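PDB 4J2G: KLTH0A00704p from Lachancea thermotolerans, which probably recruits PI 3-kinase in autophagy through the HORMA domain of Atg13, the part of the longer protein present here. Local coordinates for residues 23-31 against 77-87. The protein carries 1 engineered substitution. Sequence-based numbering, arbitrary orientation.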
loop_
_atom_site.group_PDB
_atom_site.type_symbol
_atom_site.label_atom_id
_atom_site.label_comp_id
_atom_site.label_asym_id
_atom_site.label_seq_id
_atom_site.Cartn_x
_atom_site.Cartn_y
_atom_site.Cartn_z
ATOM N N TRP A 23 6.672 15.553 -18.063
ATOM C CA TRP A 23 7.041 14.173 -17.794
ATOM C C TRP A 23 8.082 13.968 -16.711
ATOM O O TRP A 23 7.947 13.027 -15.955
ATOM C CB TRP A 23 7.372 13.388 -19.038
ATOM C CG TRP A 23 6.170 12.765 -19.578
ATOM C CD1 TRP A 23 5.198 12.099 -18.874
ATOM C CD2 TRP A 23 5.787 12.713 -20.944
ATOM N NE1 TRP A 23 4.230 11.636 -19.729
ATOM C CE2 TRP A 23 4.566 12.000 -21.009
ATOM C CE3 TRP A 23 6.366 13.183 -22.132
ATOM C CZ2 TRP A 23 3.908 11.746 -22.221
ATOM C CZ3 TRP A 23 5.706 12.939 -23.344
ATOM C CH2 TRP A 23 4.488 12.225 -23.377
ATOM N N GLU A 24 9.063 14.857 -16.582
ATOM C CA GLU A 24 10.055 14.657 -15.522
ATOM C C GLU A 24 9.525 14.970 -14.117
ATOM O O GLU A 24 9.969 14.379 -13.121
ATOM C CB GLU A 24 11.328 15.455 -15.765
ATOM C CG GLU A 24 12.317 14.790 -16.699
ATOM C CD GLU A 24 13.664 15.502 -16.722
ATOM O OE1 GLU A 24 14.402 15.322 -17.721
ATOM O OE2 GLU A 24 13.986 16.231 -15.741
ATOM N N LEU A 25 8.615 15.932 -14.038
ATOM C CA LEU A 25 7.924 16.220 -12.809
ATOM C C LEU A 25 7.133 14.926 -12.435
ATOM O O LEU A 25 7.341 14.351 -11.378
ATOM C CB LEU A 25 7.001 17.407 -13.027
ATOM C CG LEU A 25 7.080 18.637 -12.116
ATOM C CD1 LEU A 25 8.510 18.968 -11.691
ATOM C CD2 LEU A 25 6.424 19.855 -12.781
ATOM N N ILE A 26 6.301 14.449 -13.354
ATOM C CA ILE A 26 5.515 13.266 -13.147
ATOM C C ILE A 26 6.309 12.060 -12.647
ATOM O O ILE A 26 6.025 11.530 -11.556
ATOM C CB ILE A 26 4.642 12.949 -14.359
ATOM C CG1 ILE A 26 3.620 14.071 -14.550
ATOM C CG2 ILE A 26 3.871 11.638 -14.128
ATOM C CD1 ILE A 26 3.080 14.206 -15.962
ATOM N N ASP A 27 7.311 11.657 -13.409
ATOM C CA ASP A 27 8.135 10.489 -13.080
ATOM C C ASP A 27 8.848 10.647 -11.711
ATOM O O ASP A 27 9.020 9.663 -10.959
ATOM C CB ASP A 27 9.134 10.238 -14.201
ATOM C CG ASP A 27 10.061 9.054 -13.937
ATOM O OD1 ASP A 27 9.641 7.895 -13.720
ATOM O OD2 ASP A 27 11.259 9.292 -13.974
ATOM N N ASN A 28 9.219 11.879 -11.380
ATOM C CA ASN A 28 9.937 12.168 -10.155
ATOM C C ASN A 28 8.983 12.046 -8.964
ATOM O O ASN A 28 9.367 11.610 -7.873
ATOM C CB ASN A 28 10.525 13.582 -10.169
ATOM C CG ASN A 28 11.872 13.670 -10.881
ATOM O OD1 ASN A 28 12.568 12.674 -11.109
ATOM N ND2 ASN A 28 12.255 14.891 -11.220
ATOM N N PHE A 29 7.736 12.424 -9.190
ATOM C CA PHE A 29 6.758 12.299 -8.169
ATOM C C PHE A 29 6.527 10.796 -7.832
ATOM O O PHE A 29 6.558 10.383 -6.652
ATOM C CB PHE A 29 5.472 12.894 -8.624
ATOM C CG PHE A 29 4.491 12.924 -7.555
ATOM C CD1 PHE A 29 4.586 13.901 -6.547
ATOM C CD2 PHE A 29 3.533 11.932 -7.473
ATOM C CE1 PHE A 29 3.712 13.901 -5.485
ATOM C CE2 PHE A 29 2.657 11.908 -6.406
ATOM C CZ PHE A 29 2.753 12.881 -5.409
ATOM N N PHE A 30 6.281 9.998 -8.869
ATOM C CA PHE A 30 6.113 8.550 -8.707
ATOM C C PHE A 30 7.215 8.006 -7.821
ATOM O O PHE A 30 6.928 7.306 -6.859
ATOM C CB PHE A 30 6.227 7.829 -10.027
ATOM C CG PHE A 30 4.944 7.647 -10.726
ATOM C CD1 PHE A 30 4.149 8.747 -11.097
ATOM C CD2 PHE A 30 4.520 6.362 -11.030
ATOM C CE1 PHE A 30 2.949 8.525 -11.758
ATOM C CE2 PHE A 30 3.310 6.134 -11.654
ATOM C CZ PHE A 30 2.542 7.220 -12.065
ATOM N N LEU A 31 8.454 8.359 -8.154
ATOM C CA LEU A 31 9.630 7.991 -7.358
ATOM C C LEU A 31 9.573 8.497 -5.923
ATOM O O LEU A 31 9.717 7.686 -5.021
ATOM C CB LEU A 31 10.926 8.457 -7.995
ATOM C CG LEU A 31 11.264 7.875 -9.386
ATOM C CD1 LEU A 31 12.532 8.558 -9.947
ATOM C CD2 LEU A 31 11.454 6.380 -9.359
ATOM N N TRP A 77 10.688 2.838 -13.290
ATOM C CA TRP A 77 10.366 4.309 -13.262
ATOM C C TRP A 77 11.608 5.158 -13.303
ATOM O O TRP A 77 11.544 6.373 -13.579
ATOM C CB TRP A 77 9.513 4.667 -11.976
ATOM C CG TRP A 77 8.259 3.900 -12.005
ATOM C CD1 TRP A 77 7.108 4.289 -12.656
ATOM C CD2 TRP A 77 7.990 2.582 -11.472
ATOM N NE1 TRP A 77 6.159 3.322 -12.566
ATOM C CE2 TRP A 77 6.659 2.254 -11.861
ATOM C CE3 TRP A 77 8.715 1.670 -10.716
ATOM C CZ2 TRP A 77 6.034 1.059 -11.505
ATOM C CZ3 TRP A 77 8.121 0.424 -10.386
ATOM C CH2 TRP A 77 6.772 0.132 -10.785
ATOM N N THR A 78 12.742 4.552 -12.976
ATOM C CA THR A 78 14.045 5.216 -13.022
ATOM C C THR A 78 14.646 5.173 -14.435
ATOM O O THR A 78 15.356 6.121 -14.856
ATOM C CB THR A 78 15.072 4.647 -12.032
ATOM O OG1 THR A 78 15.230 3.229 -12.255
ATOM C CG2 THR A 78 14.593 4.876 -10.612
ATOM N N THR A 79 14.334 4.102 -15.153
ATOM C CA THR A 79 14.734 3.961 -16.565
ATOM C C THR A 79 13.623 4.317 -17.576
ATOM O O THR A 79 13.566 3.761 -18.650
ATOM C CB THR A 79 15.184 2.546 -16.879
ATOM O OG1 THR A 79 14.068 1.682 -16.761
ATOM C CG2 THR A 79 16.265 2.076 -15.918
ATOM N N PHE A 80 12.762 5.266 -17.243
ATOM C CA PHE A 80 11.655 5.657 -18.106
ATOM C C PHE A 80 12.005 6.783 -19.068
ATOM O O PHE A 80 12.460 7.846 -18.598
ATOM C CB PHE A 80 10.544 6.182 -17.223
ATOM C CG PHE A 80 9.461 6.945 -17.969
ATOM C CD1 PHE A 80 8.486 6.247 -18.708
ATOM C CD2 PHE A 80 9.382 8.335 -17.882
ATOM C CE1 PHE A 80 7.494 6.938 -19.389
ATOM C CE2 PHE A 80 8.385 9.027 -18.555
ATOM C CZ PHE A 80 7.450 8.329 -19.318
ATOM N N ASP A 81 11.763 6.531 -20.372
ATOM C CA ASP A 81 11.647 7.503 -21.508
ATOM C C ASP A 81 10.236 7.451 -22.025
ATOM O O ASP A 81 9.526 6.458 -21.796
ATOM C CB ASP A 81 12.382 7.050 -22.764
ATOM C CG ASP A 81 13.680 6.479 -22.478
ATOM O OD1 ASP A 81 14.248 6.860 -21.442
ATOM O OD2 ASP A 81 14.135 5.656 -23.287
ATOM N N GLY A 82 9.887 8.453 -22.831
ATOM C CA GLY A 82 8.629 8.453 -23.592
ATOM C C GLY A 82 8.277 7.205 -24.369
ATOM O O GLY A 82 7.108 7.030 -24.737
ATOM N N SER A 83 9.248 6.313 -24.600
ATOM C CA SER A 83 9.060 5.265 -25.633
ATOM C C SER A 83 8.111 4.151 -25.224
ATOM O O SER A 83 7.762 3.269 -26.030
ATOM C CB SER A 83 10.411 4.686 -26.096
ATOM O OG SER A 83 11.002 3.860 -25.099
ATOM N N GLU A 84 7.730 4.177 -23.950
ATOM C CA GLU A 84 6.732 3.271 -23.401
ATOM C C GLU A 84 5.963 4.070 -22.373
ATOM O O GLU A 84 6.474 5.065 -21.849
ATOM C CB GLU A 84 7.375 2.049 -22.751
ATOM C CG GLU A 84 8.194 1.156 -23.682
ATOM C CD GLU A 84 8.627 -0.166 -23.032
ATOM O OE1 GLU A 84 9.540 -0.152 -22.175
ATOM O OE2 GLU A 84 8.070 -1.236 -23.387
ATOM N N SER A 85 4.718 3.657 -22.129
ATOM C CA SER A 85 3.900 4.152 -21.036
ATOM C C SER A 85 4.580 3.946 -19.681
ATOM O O SER A 85 5.266 2.928 -19.472
ATOM C CB SER A 85 2.569 3.423 -21.018
ATOM O OG SER A 85 1.661 4.078 -21.864
ATOM N N LEU A 86 4.360 4.919 -18.799
ATOM C CA LEU A 86 4.853 4.942 -17.413
ATOM C C LEU A 86 3.999 3.891 -16.708
ATOM O O LEU A 86 2.816 4.067 -16.627
ATOM C CB LEU A 86 4.591 6.325 -16.824
ATOM C CG LEU A 86 5.680 7.107 -16.064
ATOM C CD1 LEU A 86 5.033 8.169 -15.182
ATOM C CD2 LEU A 86 6.584 6.236 -15.205
ATOM N N PRO A 87 4.574 2.752 -16.290
ATOM C CA PRO A 87 3.706 1.645 -15.827
ATOM C C PRO A 87 2.964 2.040 -14.532
ATOM O O PRO A 87 3.492 2.827 -13.771
ATOM C CB PRO A 87 4.701 0.511 -15.495
ATOM C CG PRO A 87 6.029 0.960 -16.007
ATOM C CD PRO A 87 6.008 2.448 -16.189
#
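Trp-77, in the last turn of helix 70-78, meets helix 18-39 through CB and its five-membered ring: CD1 lies 3.7 Å from Phe-30 CD2, the near-parallel rings slid apart with little overlap. Its NE1 donates to Pro-87 O (3.0 Å) almost in the ring plane, steadying the indole and linking the helix to the loop's far end. Leu-31 CD2 rests on Trp-77 CB and the methyl of Thr-78, whose hydroxyl bonds weakly to its own helix. Where the helix unwinds, Phe-80, broad and flat, turns its edge to the face of Trp-23 in a T-shaped pair (planes 71° apart), with Leu-86 CG over one of its own faces. Asp-27, its CG anti to the backbone N (chi1 179°), reaches between Trp-77 and Phe-80. Branched Leu-86 divides its methyls: CD2 approaches Asp-27 OD1, while CD1 meets Ile-26 CG2 (3.8 Å) and caps the Phe-30 ring in a CH-pi contact, 4.1 Å from its centroid. An alanine at Phe-30 would probably leave Leu-86 CD1 without its aromatic seat and open a gap beside Trp-77. The chemistry is chiefly aromatic and aliphatic around one acid, fastening the loop before strand 89-96 to the N-terminal helix of the HORMA domain.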